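Local coordinates for beta-glucosidase (Chaetomella raphigera, PDB 6JXG), which probably hydrolyses terminal, non-reducing beta-D-glucosyl residues with release of beta-D-glucose, as a family 3 glycoside hydrolase of cellulose degradation, at residues Lys116-Ala120 against Tyr540-Ile544; Glu161-Asn165 against Gln450-Arg454. One frame throughout, in Å; residues are numbered along the deposited sequence.

Contact 1: Lys116-Ala120 against Tyr540-Ile544; sequences KIPEA and YGTAI
Two irregular loops, 116-120 and 540-544, come closest in register at Ile117 and Ala543, whose CA atoms are 5.5 Å apart; 384 Å² is buried. Lys116 (phi/psi -58/-28) offers its carbonyl to the second loop: Thr542, with chi1 p, donates from OG1 to Lys116 O at 2.8 Å. Lys116 NZ, which forms salt bridges with Asp549 and Glu553, also donates to a water (2.8 Å) that accepts from Ala543 N (3.2 Å). Ile117 (-107/112) starts a type I turn closed by Ala120 N to Ile117 O at 2.9 Å. Its mt side chain sets Ile117 CG2 3.6 Å from Ile544 CD1. Pro118 (-61/-27), ring C-gamma endo, lays CG over one face of the Tyr540 ring (chi1 m), 3.8 Å from the centroid and 18° off the normal, a CH-pi contact. Glu119 (-78/-19) packs its CB 3.9 Å from Ile544 CG1; a second water lies 2.6 Å from Glu119 OE2 and 2.8 Å from Thr542 O, and may bridge them. Ala120 CB is 4.1 Å from Ile544 CD1. In the second segment, Gly541 has positive phi (70/5), Thr542 (-129/158) and Ala543 (-164/164) are extended, and Ile544 (-63/126, mm) starts sideways but brings its end nearer. The contact joins the TIM-barrel domain, whose loop 116-120 follows strand 105-106 and precedes helix 131-147, to the alpha/beta sandwich domain, whose loop 540-544 follows helix 511-519; Phe562 of helix 559-564 meets the Tyr540 ring edge-to-face.

Contact 2: Glu161-Asn165 against Gln450-Arg454; sequences EQETN and QLGDR
A single carboxylate, that of Asp453, reads consecutive backbone amides of a loop in the other domain, at the junction between the TIM-barrel and alpha/beta sandwich domains of this family 3 enzyme. Glu163 N donates to Asp453 OD1 at 3.0 Å and weakly to Asp453 OD2 at 3.2 Å. Asp453 OD2 also takes Thr164 N at 2.8 Å and Thr164 OG1 at 2.6 Å, while OD1 accepts from Gly121 N of a second barrel loop. CA-CB of Asp453 points toward 161-165, and chi1 m (-64°) with chi2 -32° brings OD1 and OD2 to the amides; Thr164 chi1 is also m. A water donates to both Thr164 OG1 and Leu451 O, 2.8 Å from each. Gln162 (phi/psi -148/154) braces its own loop through NE2 to Thr164 O at 3.0 Å; NE2 also reaches Val545 O. The two segments are nearest at Glu163 and Gly452, CA to CA 5.8 Å. Asp453 N donates to Leu451 O at 3.0 Å across Gly452, whose 74/-75 is that of a classic gamma turn, next to the inverse gamma turn centred on Leu451 (-83/89). An ideal CB on Gly452 would clash, 2.9 Å from Glu163 CB. Glu163 (mm) turns its carboxylate away, to Gly443 N. A loop following barrel strand 151-157 thus meets a sandwich-domain loop, at the kind of domain interface where family 3 beta-glucosidases place their active site.

In the fold
Both contacts bridge the same two domains, the TIM barrel carrying 116-120 and 161-165 and the alpha/beta sandwich carrying 540-544 and 450-454, and both are mainly buried, with centres 11 Å apart. Their chemistry differs: contact 1 buries about twice the surface and rests largely on aliphatic and proline-tyrosine packing with one direct hydrogen bond, whereas contact 2 is small and held by charge-assisted hydrogen bonds around one aspartate. They meet directly. Arg454 probably hydrogen-bonds to 116-120 twice, through NH2 to Pro118 O at 2.9 Å and through N to Glu119 O at 3.0 Å, and Ala120 CA lies 3.3 Å from Asp453 OD1. Ile544 in turn touches Asp453, making one continuous interface.

Contact 1: Lys116-Ala120 against Tyr540-Ile544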
ATOM      1  N   LYS A 116       1.939   6.886  -8.997  1.00 12.62           N
ATOM      2  CA  LYS A 116       1.883   8.114  -9.782  1.00 14.93           C
ATOM      3  C   LYS A 116       1.254   7.893 -11.170  1.00 13.84           C
ATOM      4  O   LYS A 116       0.656   8.849 -11.741  1.00 14.28           O
ATOM      5  CB  LYS A 116       3.291   8.731  -9.950  1.00 16.24           C
ATOM      6  CG  LYS A 116       3.652   9.056 -11.416  1.00 19.83           C
ATOM      7  CD  LYS A 116       5.066   8.885 -11.622  1.00 20.11           C
ATOM      8  CE  LYS A 116       5.590   8.377 -12.908  1.00 17.79           C
ATOM      9  NZ  LYS A 116       5.824   9.352 -13.968  1.00 17.14           N
ATOM     10  N   ILE A 117       1.381   6.672 -11.682  1.00 11.69           N
ATOM     11  CA  ILE A 117       0.793   6.261 -12.990  1.00 12.58           C
ATOM     12  C   ILE A 117      -0.387   5.367 -12.723  1.00 13.07           C
ATOM     13  O   ILE A 117      -0.231   4.232 -12.227  1.00 12.62           O
ATOM     14  CB  ILE A 117       1.805   5.541 -13.918  1.00 11.79           C
ATOM     15  CG1 ILE A 117       3.023   6.422 -14.172  1.00 12.68           C
ATOM     16  CG2 ILE A 117       1.117   5.054 -15.184  1.00 12.69           C
ATOM     17  CD1 ILE A 117       4.199   5.699 -14.744  1.00 12.64           C
ATOM     18  N   PRO A 118      -1.594   5.854 -13.035  1.00 14.15           N
ATOM     19  CA  PRO A 118      -2.789   5.105 -12.580  1.00 12.92           C
ATOM     20  C   PRO A 118      -2.904   3.660 -13.141  1.00 12.46           C
ATOM     21  O   PRO A 118      -3.508   2.767 -12.487  1.00 12.57           O
ATOM     22  CB  PRO A 118      -3.944   5.995 -13.014  1.00 14.56           C
ATOM     23  CG  PRO A 118      -3.375   6.869 -14.072  1.00 13.13           C
ATOM     24  CD  PRO A 118      -1.921   7.059 -13.816  1.00 13.80           C
ATOM     25  N   GLU A 119      -2.311   3.441 -14.306  1.00 13.24           N
ATOM     26  CA  GLU A 119      -2.314   2.149 -14.948  1.00 12.32           C
ATOM     27  C   GLU A 119      -1.309   1.165 -14.350  1.00 11.78           C
ATOM     28  O   GLU A 119      -1.347  -0.030 -14.658  1.00 11.91           O
ATOM     29  CB  GLU A 119      -1.932   2.254 -16.444  1.00 13.16           C
ATOM     30  CG  GLU A 119      -2.952   3.029 -17.279  1.00 13.41           C
ATOM     31  CD  GLU A 119      -2.722   4.546 -17.311  1.00 14.81           C
ATOM     32  OE1 GLU A 119      -1.874   5.082 -16.556  1.00 12.57           O
ATOM     33  OE2 GLU A 119      -3.478   5.240 -18.114  1.00 13.13           O
ATOM     34  N   ALA A 120      -0.337   1.655 -13.631  1.00 12.11           N
ATOM     35  CA  ALA A 120       0.761   0.803 -13.245  1.00 11.05           C
ATOM     36  C   ALA A 120       0.344  -0.397 -12.391  1.00 11.32           C
ATOM     37  O   ALA A 120      -0.604  -0.371 -11.577  1.00 11.88           O
ATOM     38  CB  ALA A 120       1.895   1.609 -12.643  1.00 10.75           C
ATOM     39  N   TYR A 540      -4.864  12.674 -16.054  1.00 16.30           N
ATOM     40  CA  TYR A 540      -3.851  12.349 -14.966  1.00 14.33           C
ATOM     41  C   TYR A 540      -2.513  12.994 -15.268  1.00 14.77           C
ATOM     42  O   TYR A 540      -1.739  13.305 -14.345  1.00 14.67           O
ATOM     43  CB  TYR A 540      -3.652  10.848 -14.722  1.00 14.50           C
ATOM     44  CG  TYR A 540      -4.838  10.225 -14.157  1.00 15.08           C
ATOM     45  CD1 TYR A 540      -5.034  10.204 -12.781  1.00 13.22           C
ATOM     46  CD2 TYR A 540      -5.773   9.652 -14.961  1.00 13.36           C
ATOM     47  CE1 TYR A 540      -6.146   9.621 -12.250  1.00 14.73           C
ATOM     48  CE2 TYR A 540      -6.926   9.071 -14.432  1.00 14.07           C
ATOM     49  CZ  TYR A 540      -7.139   9.090 -13.094  1.00 13.27           C
ATOM     50  OH  TYR A 540      -8.269   8.550 -12.556  1.00 11.81           O
ATOM     51  N   GLY A 541      -2.236  13.255 -16.561  1.00 14.41           N
ATOM     52  CA  GLY A 541      -0.959  13.830 -16.956  1.00 15.07           C
ATOM     53  C   GLY A 541       0.222  12.898 -16.821  1.00 16.90           C
ATOM     54  O   GLY A 541       1.366  13.336 -16.957  1.00 18.19           O
ATOM     55  N   THR A 542      -0.043  11.645 -16.453  1.00 15.79           N
ATOM     56  CA  THR A 542       0.986  10.572 -16.392  1.00 14.89           C
ATOM     57  C   THR A 542       0.464   9.388 -17.152  1.00 14.70           C
ATOM     58  O   THR A 542      -0.763   9.207 -17.332  1.00 16.91           O
ATOM     59  CB  THR A 542       1.270  10.110 -14.993  1.00 13.80           C
ATOM     60  OG1 THR A 542       0.036   9.782 -14.326  1.00 13.56           O
ATOM     61  CG2 THR A 542       1.949  11.164 -14.212  1.00 13.70           C
ATOM     62  N   ALA A 543       1.411   8.558 -17.569  1.00 14.62           N
ATOM     63  CA  ALA A 543       1.119   7.347 -18.330  1.00 14.69           C
ATOM     64  C   ALA A 543       2.356   6.412 -18.303  1.00 13.29           C
ATOM     65  O   ALA A 543       3.489   6.830 -17.960  1.00 12.51           O
ATOM     66  CB  ALA A 543       0.771   7.768 -19.758  1.00 15.86           C
ATOM     67  N   ILE A 544       2.130   5.171 -18.668  1.00 13.94           N
ATOM     68  CA  ILE A 544       3.196   4.186 -18.862  1.00 14.84           C
ATOM     69  C   ILE A 544       4.101   4.652 -19.990  1.00 15.83           C
ATOM     70  O   ILE A 544       3.641   4.917 -21.096  1.00 14.68           O
ATOM     71  CB  ILE A 544       2.632   2.806 -19.191  1.00 15.77           C
ATOM     72  CG1 ILE A 544       1.665   2.322 -18.062  1.00 15.25           C
ATOM     73  CG2 ILE A 544       3.759   1.810 -19.449  1.00 17.41           C
ATOM     74  CD1 ILE A 544       2.329   2.077 -16.698  1.00 16.70           C
TER
HETATM   75  O   HOH W   1       4.311   8.972 -16.268  1.00 15.07           O
HETATM   76  O   HOH W   2      -3.066   7.797 -18.133  1.00 22.59           O

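Contact 2: Glu161-Asn165 against Gln450-Arg454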
ATOM      1  N   GLU A 161       7.827   2.800 -10.650  1.00 12.28           N
ATOM      2  CA  GLU A 161       6.447   3.291 -10.776  1.00 11.55           C
ATOM      3  C   GLU A 161       5.703   2.622 -11.941  1.00 11.89           C
ATOM      4  O   GLU A 161       4.578   2.989 -12.203  1.00 12.75           O
ATOM      5  CB  GLU A 161       6.441   4.822 -10.833  1.00 11.52           C
ATOM      6  CG  GLU A 161       6.941   5.459  -9.523  1.00 11.22           C
ATOM      7  CD  GLU A 161       5.912   5.323  -8.384  1.00 11.46           C
ATOM      8  OE1 GLU A 161       4.683   5.234  -8.733  1.00 10.08           O
ATOM      9  OE2 GLU A 161       6.345   5.321  -7.159  1.00 10.68           O
ATOM     10  N   GLN A 162       6.375   1.741 -12.685  1.00 11.88           N
ATOM     11  CA  GLN A 162       5.695   0.901 -13.706  1.00 12.81           C
ATOM     12  C   GLN A 162       6.375  -0.441 -13.846  1.00 12.21           C
ATOM     13  O   GLN A 162       7.575  -0.572 -13.621  1.00 11.34           O
ATOM     14  CB  GLN A 162       5.618   1.595 -15.074  1.00 14.13           C
ATOM     15  CG  GLN A 162       7.018   1.875 -15.680  1.00 14.83           C
ATOM     16  CD  GLN A 162       6.892   2.579 -17.030  1.00 15.71           C
ATOM     17  OE1 GLN A 162       6.277   3.657 -17.118  1.00 13.89           O
ATOM     18  NE2 GLN A 162       7.368   1.933 -18.076  1.00 15.27           N
ATOM     19  N   GLU A 163       5.599  -1.443 -14.279  1.00 11.45           N
ATOM     20  CA  GLU A 163       6.108  -2.792 -14.478  1.00 12.04           C
ATOM     21  C   GLU A 163       6.767  -2.972 -15.862  1.00 11.52           C
ATOM     22  O   GLU A 163       7.722  -3.731 -16.025  1.00 11.07           O
ATOM     23  CB  GLU A 163       4.983  -3.811 -14.339  1.00 12.63           C
ATOM     24  CG  GLU A 163       4.499  -3.877 -12.901  1.00 12.80           C
ATOM     25  CD  GLU A 163       5.646  -4.210 -11.990  1.00 12.84           C
ATOM     26  OE1 GLU A 163       6.066  -5.401 -11.943  1.00 12.77           O
ATOM     27  OE2 GLU A 163       6.188  -3.258 -11.350  1.00 13.93           O
ATOM     28  N   THR A 164       6.253  -2.231 -16.835  1.00 12.11           N
ATOM     29  CA  THR A 164       6.817  -2.218 -18.174  1.00 12.74           C
ATOM     30  C   THR A 164       8.301  -1.809 -18.166  1.00 11.30           C
ATOM     31  O   THR A 164       8.710  -0.696 -17.707  1.00 13.12           O
ATOM     32  CB  THR A 164       5.991  -1.315 -19.100  1.00 14.15           C
ATOM     33  OG1 THR A 164       4.625  -1.778 -19.160  1.00 12.09           O
ATOM     34  CG2 THR A 164       6.587  -1.347 -20.562  1.00 15.92           C
ATOM     35  N   ASN A 165       9.138  -2.730 -18.630  1.00 11.19           N
ATOM     36  CA  ASN A 165      10.601  -2.566 -18.678  1.00 11.55           C
ATOM     37  C   ASN A 165      11.210  -2.235 -17.332  1.00 10.71           C
ATOM     38  O   ASN A 165      12.185  -1.558 -17.256  1.00  9.32           O
ATOM     39  CB  ASN A 165      11.036  -1.426 -19.658  1.00 11.17           C
ATOM     40  CG  ASN A 165      10.511  -1.635 -21.075  1.00 12.74           C
ATOM     41  OD1 ASN A 165      10.422  -2.726 -21.540  1.00 13.54           O
ATOM     42  ND2 ASN A 165      10.118  -0.576 -21.719  1.00 14.53           N
ATOM     43  N   GLN A 450      -1.838  -8.114 -21.045  1.00 15.20           N
ATOM     44  CA  GLN A 450      -1.268  -6.992 -20.239  1.00 14.53           C
ATOM     45  C   GLN A 450      -0.229  -7.602 -19.289  1.00 14.85           C
ATOM     46  O   GLN A 450      -0.570  -8.380 -18.408  1.00 13.89           O
ATOM     47  CB  GLN A 450      -2.391  -6.286 -19.483  1.00 15.25           C
ATOM     48  CG  GLN A 450      -3.299  -5.570 -20.461  1.00 15.49           C
ATOM     49  CD  GLN A 450      -4.663  -5.200 -19.923  1.00 14.89           C
ATOM     50  OE1 GLN A 450      -4.848  -4.139 -19.316  1.00 15.46           O
ATOM     51  NE2 GLN A 450      -5.625  -6.033 -20.190  1.00 13.97           N
ATOM     52  N   LEU A 451       1.025  -7.287 -19.570  1.00 15.00           N
ATOM     53  CA  LEU A 451       2.186  -7.740 -18.824  1.00 14.66           C
ATOM     54  C   LEU A 451       2.319  -6.776 -17.611  1.00 14.69           C
ATOM     55  O   LEU A 451       2.999  -5.753 -17.697  1.00 13.65           O
ATOM     56  CB  LEU A 451       3.391  -7.595 -19.683  1.00 16.06           C
ATOM     57  CG  LEU A 451       4.600  -8.545 -19.444  1.00 19.39           C
ATOM     58  CD1 LEU A 451       5.889  -7.999 -19.904  1.00 19.50           C
ATOM     59  CD2 LEU A 451       4.668  -9.317 -18.147  1.00 20.00           C
ATOM     60  N   GLY A 452       1.656  -7.142 -16.521  1.00 14.61           N
ATOM     61  CA  GLY A 452       1.609  -6.337 -15.294  1.00 13.86           C
ATOM     62  C   GLY A 452       0.740  -5.090 -15.335  1.00 12.68           C
ATOM     63  O   GLY A 452      -0.290  -5.023 -14.693  1.00 10.35           O
ATOM     64  N   ASP A 453       1.242  -4.060 -16.013  1.00 11.80           N
ATOM     65  CA  ASP A 453       0.538  -2.796 -16.175  1.00 12.23           C
ATOM     66  C   ASP A 453      -0.721  -2.940 -17.011  1.00 12.79           C
ATOM     67  O   ASP A 453      -0.745  -3.723 -17.951  1.00 15.04           O
ATOM     68  CB  ASP A 453       1.443  -1.778 -16.911  1.00 11.96           C
ATOM     69  CG  ASP A 453       2.697  -1.393 -16.146  1.00 12.71           C
ATOM     70  OD1 ASP A 453       2.678  -1.367 -14.874  1.00 11.09           O
ATOM     71  OD2 ASP A 453       3.709  -1.050 -16.832  1.00 11.74           O
ATOM     72  N   ARG A 454      -1.743  -2.155 -16.674  1.00 12.87           N
ATOM     73  CA  ARG A 454      -2.957  -2.049 -17.409  1.00 12.90           C
ATOM     74  C   ARG A 454      -2.787  -1.208 -18.668  1.00 13.29           C
ATOM     75  O   ARG A 454      -2.061  -0.216 -18.697  1.00 14.29           O
ATOM     76  CB  ARG A 454      -4.091  -1.411 -16.582  1.00 12.71           C
ATOM     77  CG  ARG A 454      -4.456  -2.221 -15.359  1.00 11.41           C
ATOM     78  CD  ARG A 454      -5.611  -1.630 -14.629  1.00 10.90           C
ATOM     79  NE  ARG A 454      -5.367  -0.463 -13.836  1.00 10.50           N
ATOM     80  CZ  ARG A 454      -6.315   0.418 -13.520  1.00 12.86           C
ATOM     81  NH1 ARG A 454      -7.548   0.371 -14.036  1.00 12.90           N
ATOM     82  NH2 ARG A 454      -6.036   1.404 -12.710  1.00 14.51           N
TER
HETATM   83  O   HOH W   3       4.495  -4.556 -19.726  1.00 23.41           O